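Local atomic coordinates of peroxiredoxin 6 (Arenicola marina, PDB entry 2V2G), a protein that probably reduces hydrogen peroxide and organic hydroperoxides to water and alcohols, as a thiol-dependent peroxidase of the Prx6 subfamily. Residues A[127-132]-A[142-147]. The protein carries 1 engineered substitution. Sequence-based numbering, arbitrary orientation.
Sequences CRAVFI and SILYPA. With BEZ (benzoic acid), chain E.
Strands 128-132 and 142-145 are the two arms of an antiparallel beta hairpin at one edge of this chain's thioredoxin-fold sheet, their axes 4.7 Å apart. Arg128 with Tyr145 and Val130 with Ile143 are the hydrogen-bonded pairs, each closed by two N-H...O=C bonds. Val130 and Ile143 point the same way, Val130 CG2 against Ile143 CD1 at 3.8 Å, and that CD1 also sits over one face of the Tyr145 ring, offset toward the rim. On the face with Ala129, Leu144 CD2 sits 3.6 Å from Ala129 CB and reaches Cys127 SG. Ser142 to Leu144 pair antiparallel with a strand of the second subunit, so the sheet runs on across the interface.

Arg128 is the side chain to follow. Its CB lies beside Tyr145 CB and the Tyr145 carbonyl; CG and CD run out extended past Pro146 O, 3.6 Å from Arg128 CD. Arg128 NE (3.0 Å) and Arg128 NH2 (2.9 Å) both donate to Ala147 O, which lies in the guanidinium plane and takes NH2 on a lone pair, NE from above its carbonyl plane. Arg128 NH2 also donates to benzoic acid O2 at 2.9 Å, while NH1 makes a salt bridge with Glu48 and a hydrogen bond with Ser45 OG, the engineered residue at the predicted peroxidatic cysteine position. Gripped side-on by Ala147 O and held further by Glu48, Ser45 and the ligand, the guanidinium probably turns its charge, shared with Glu48, toward the pocket, favouring a carboxylate, if the ligand is ionised, and a thiolate in the native enzyme.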
ATOM      1  N   CYS A 127      10.346   8.608  -1.915  1.00 24.31           N
ATOM      2  CA  CYS A 127       9.216   8.193  -2.747  1.00 24.49           C
ATOM      3  C   CYS A 127       7.889   8.741  -2.175  1.00 25.33           C
ATOM      4  O   CYS A 127       7.894   9.777  -1.497  1.00 26.18           O
ATOM      5  CB  CYS A 127       9.253   6.669  -2.879  1.00 24.84           C
ATOM      6  SG  CYS A 127       8.876   5.760  -1.352  1.00 27.75           S
ATOM      7  N   ARG A 128       6.761   8.113  -2.530  1.00 24.60           N
ATOM      8  CA  ARG A 128       5.460   8.462  -2.048  1.00 24.08           C
ATOM      9  C   ARG A 128       5.039   7.413  -1.025  1.00 25.04           C
ATOM     10  O   ARG A 128       4.335   6.424  -1.320  1.00 24.24           O
ATOM     11  CB  ARG A 128       4.499   8.517  -3.217  1.00 22.88           C
ATOM     12  CG  ARG A 128       4.764   9.611  -4.213  1.00 22.79           C
ATOM     13  CD  ARG A 128       3.719   9.730  -5.292  1.00 22.79           C
ATOM     14  NE  ARG A 128       4.264  10.544  -6.372  1.00 25.49           N
ATOM     15  CZ  ARG A 128       4.498  11.852  -6.345  1.00 25.05           C
ATOM     16  NH1 ARG A 128       4.098  12.584  -5.335  1.00 23.94           N
ATOM     17  NH2 ARG A 128       5.197  12.409  -7.316  1.00 25.25           N
ATOM     18  N   ALA A 129       5.616   7.498   0.165  1.00 25.19           N
ATOM     19  CA  ALA A 129       5.401   6.505   1.220  1.00 24.47           C
ATOM     20  C   ALA A 129       4.234   6.927   2.117  1.00 25.34           C
ATOM     21  O   ALA A 129       4.001   8.104   2.284  1.00 24.44           O
ATOM     22  CB  ALA A 129       6.719   6.319   2.059  1.00 25.79           C
ATOM     23  N   VAL A 130       3.584   5.969   2.740  1.00 24.04           N
ATOM     24  CA  VAL A 130       2.562   6.255   3.753  1.00 24.78           C
ATOM     25  C   VAL A 130       2.767   5.288   4.890  1.00 23.82           C
ATOM     26  O   VAL A 130       2.868   4.044   4.695  1.00 23.79           O
ATOM     27  CB  VAL A 130       1.155   6.143   3.261  1.00 26.52           C
ATOM     28  CG1 VAL A 130       0.118   6.506   4.378  1.00 27.71           C
ATOM     29  CG2 VAL A 130       0.919   6.959   1.986  1.00 27.39           C
ATOM     30  N   PHE A 131       2.843   5.830   6.090  1.00 22.73           N
ATOM     31  CA  PHE A 131       2.975   5.054   7.277  1.00 23.06           C
ATOM     32  C   PHE A 131       1.785   5.382   8.199  1.00 24.30           C
ATOM     33  O   PHE A 131       1.583   6.521   8.535  1.00 24.57           O
ATOM     34  CB  PHE A 131       4.291   5.341   8.054  1.00 23.51           C
ATOM     35  CG  PHE A 131       5.526   5.126   7.244  1.00 23.64           C
ATOM     36  CD1 PHE A 131       6.075   3.855   7.108  1.00 26.02           C
ATOM     37  CD2 PHE A 131       6.092   6.201   6.531  1.00 26.44           C
ATOM     38  CE1 PHE A 131       7.215   3.650   6.335  1.00 25.58           C
ATOM     39  CE2 PHE A 131       7.220   5.995   5.766  1.00 25.25           C
ATOM     40  CZ  PHE A 131       7.735   4.678   5.606  1.00 24.77           C
ATOM     41  N   ILE A 132       1.034   4.353   8.552  1.00 23.56           N
ATOM     42  CA  ILE A 132      -0.083   4.448   9.521  1.00 23.82           C
ATOM     43  C   ILE A 132       0.419   3.956  10.863  1.00 24.58           C
ATOM     44  O   ILE A 132       0.825   2.823  11.025  1.00 24.39           O
ATOM     45  CB  ILE A 132      -1.378   3.733   9.122  1.00 25.00           C
ATOM     46  CG1 ILE A 132      -1.719   4.118   7.685  1.00 24.74           C
ATOM     47  CG2 ILE A 132      -2.438   4.113  10.126  1.00 26.24           C
ATOM     48  CD1 ILE A 132      -3.056   3.563   7.082  1.00 25.25           C
ATOM     49  N   SER A 142       1.881  -0.021   5.973  1.00 23.04           N
ATOM     50  CA  SER A 142       2.681   0.895   5.175  1.00 24.03           C
ATOM     51  C   SER A 142       2.465   0.630   3.669  1.00 23.75           C
ATOM     52  O   SER A 142       2.150  -0.499   3.292  1.00 24.39           O
ATOM     53  CB  SER A 142       4.151   0.857   5.526  1.00 26.36           C
ATOM     54  OG  SER A 142       4.727  -0.349   5.231  1.00 28.87           O
ATOM     55  N   ILE A 143       2.740   1.674   2.897  1.00 24.15           N
ATOM     56  CA  ILE A 143       2.810   1.552   1.421  1.00 24.58           C
ATOM     57  C   ILE A 143       4.000   2.315   0.946  1.00 24.82           C
ATOM     58  O   ILE A 143       4.331   3.399   1.487  1.00 25.06           O
ATOM     59  CB  ILE A 143       1.520   1.947   0.670  1.00 25.21           C
ATOM     60  CG1 ILE A 143       1.346   3.435   0.505  1.00 29.37           C
ATOM     61  CG2 ILE A 143       0.204   1.325   1.290  1.00 28.52           C
ATOM     62  CD1 ILE A 143       0.035   3.934  -0.147  1.00 27.77           C
ATOM     63  N   LEU A 144       4.619   1.824  -0.115  1.00 23.86           N
ATOM     64  CA  LEU A 144       5.724   2.522  -0.769  1.00 23.96           C
ATOM     65  C   LEU A 144       5.392   2.605  -2.231  1.00 24.57           C
ATOM     66  O   LEU A 144       5.543   1.622  -2.998  1.00 22.13           O
ATOM     67  CB  LEU A 144       7.075   1.797  -0.606  1.00 26.28           C
ATOM     68  CG  LEU A 144       7.774   1.684   0.716  1.00 29.04           C
ATOM     69  CD1 LEU A 144       9.094   0.903   0.421  1.00 30.79           C
ATOM     70  CD2 LEU A 144       8.015   3.081   1.338  1.00 30.21           C
ATOM     71  N   TYR A 145       4.888   3.751  -2.626  1.00 22.93           N
ATOM     72  CA  TYR A 145       4.616   4.013  -4.054  1.00 22.70           C
ATOM     73  C   TYR A 145       5.764   4.865  -4.645  1.00 22.61           C
ATOM     74  O   TYR A 145       6.313   5.745  -3.954  1.00 23.46           O
ATOM     75  CB  TYR A 145       3.312   4.804  -4.233  1.00 24.01           C
ATOM     76  CG  TYR A 145       2.019   4.027  -4.082  1.00 22.26           C
ATOM     77  CD1 TYR A 145       1.944   2.854  -3.378  1.00 23.44           C
ATOM     78  CD2 TYR A 145       0.845   4.482  -4.726  1.00 25.51           C
ATOM     79  CE1 TYR A 145       0.745   2.154  -3.272  1.00 23.92           C
ATOM     80  CE2 TYR A 145      -0.353   3.803  -4.610  1.00 27.34           C
ATOM     81  CZ  TYR A 145      -0.424   2.635  -3.886  1.00 26.34           C
ATOM     82  OH  TYR A 145      -1.609   1.905  -3.765  1.00 27.51           O
ATOM     83  N   PRO A 146       6.117   4.642  -5.926  1.00 21.79           N
ATOM     84  CA  PRO A 146       7.165   5.452  -6.518  1.00 22.30           C
ATOM     85  C   PRO A 146       6.720   6.855  -6.964  1.00 21.87           C
ATOM     86  O   PRO A 146       5.479   7.151  -7.029  1.00 21.89           O
ATOM     87  CB  PRO A 146       7.562   4.619  -7.734  1.00 21.73           C
ATOM     88  CG  PRO A 146       6.266   4.022  -8.181  1.00 22.92           C
ATOM     89  CD  PRO A 146       5.538   3.674  -6.872  1.00 22.76           C
ATOM     90  N   ALA A 147       7.682   7.717  -7.351  1.00 21.82           N
ATOM     91  CA  ALA A 147       7.356   9.067  -7.753  1.00 24.10           C
ATOM     92  C   ALA A 147       6.359   9.131  -8.914  1.00 22.75           C
ATOM     93  O   ALA A 147       5.612  10.065  -9.048  1.00 23.58           O
ATOM     94  CB  ALA A 147       8.649   9.809  -8.107  1.00 22.79           C
TER
HETATM   95  C   BEZ E1222       5.498  14.841  -9.474  1.00 26.04           C
HETATM   96  O1  BEZ E1222       4.886  15.044 -10.617  1.00 25.23           O
HETATM   97  O2  BEZ E1222       5.095  15.104  -8.262  1.00 19.05           O
HETATM   98  C1  BEZ E1222       6.847  14.271  -9.715  1.00 27.89           C
HETATM   99  C2  BEZ E1222       7.837  14.425  -8.762  1.00 28.83           C
HETATM  100  C3  BEZ E1222       9.079  13.907  -9.007  1.00 29.04           C
HETATM  101  C4  BEZ E1222       9.342  13.290 -10.231  1.00 29.46           C
HETATM  102  C5  BEZ E1222       8.343  13.102 -11.196  1.00 31.69           C
HETATM  103  C6  BEZ E1222       7.075  13.614 -10.939  1.00 29.12           C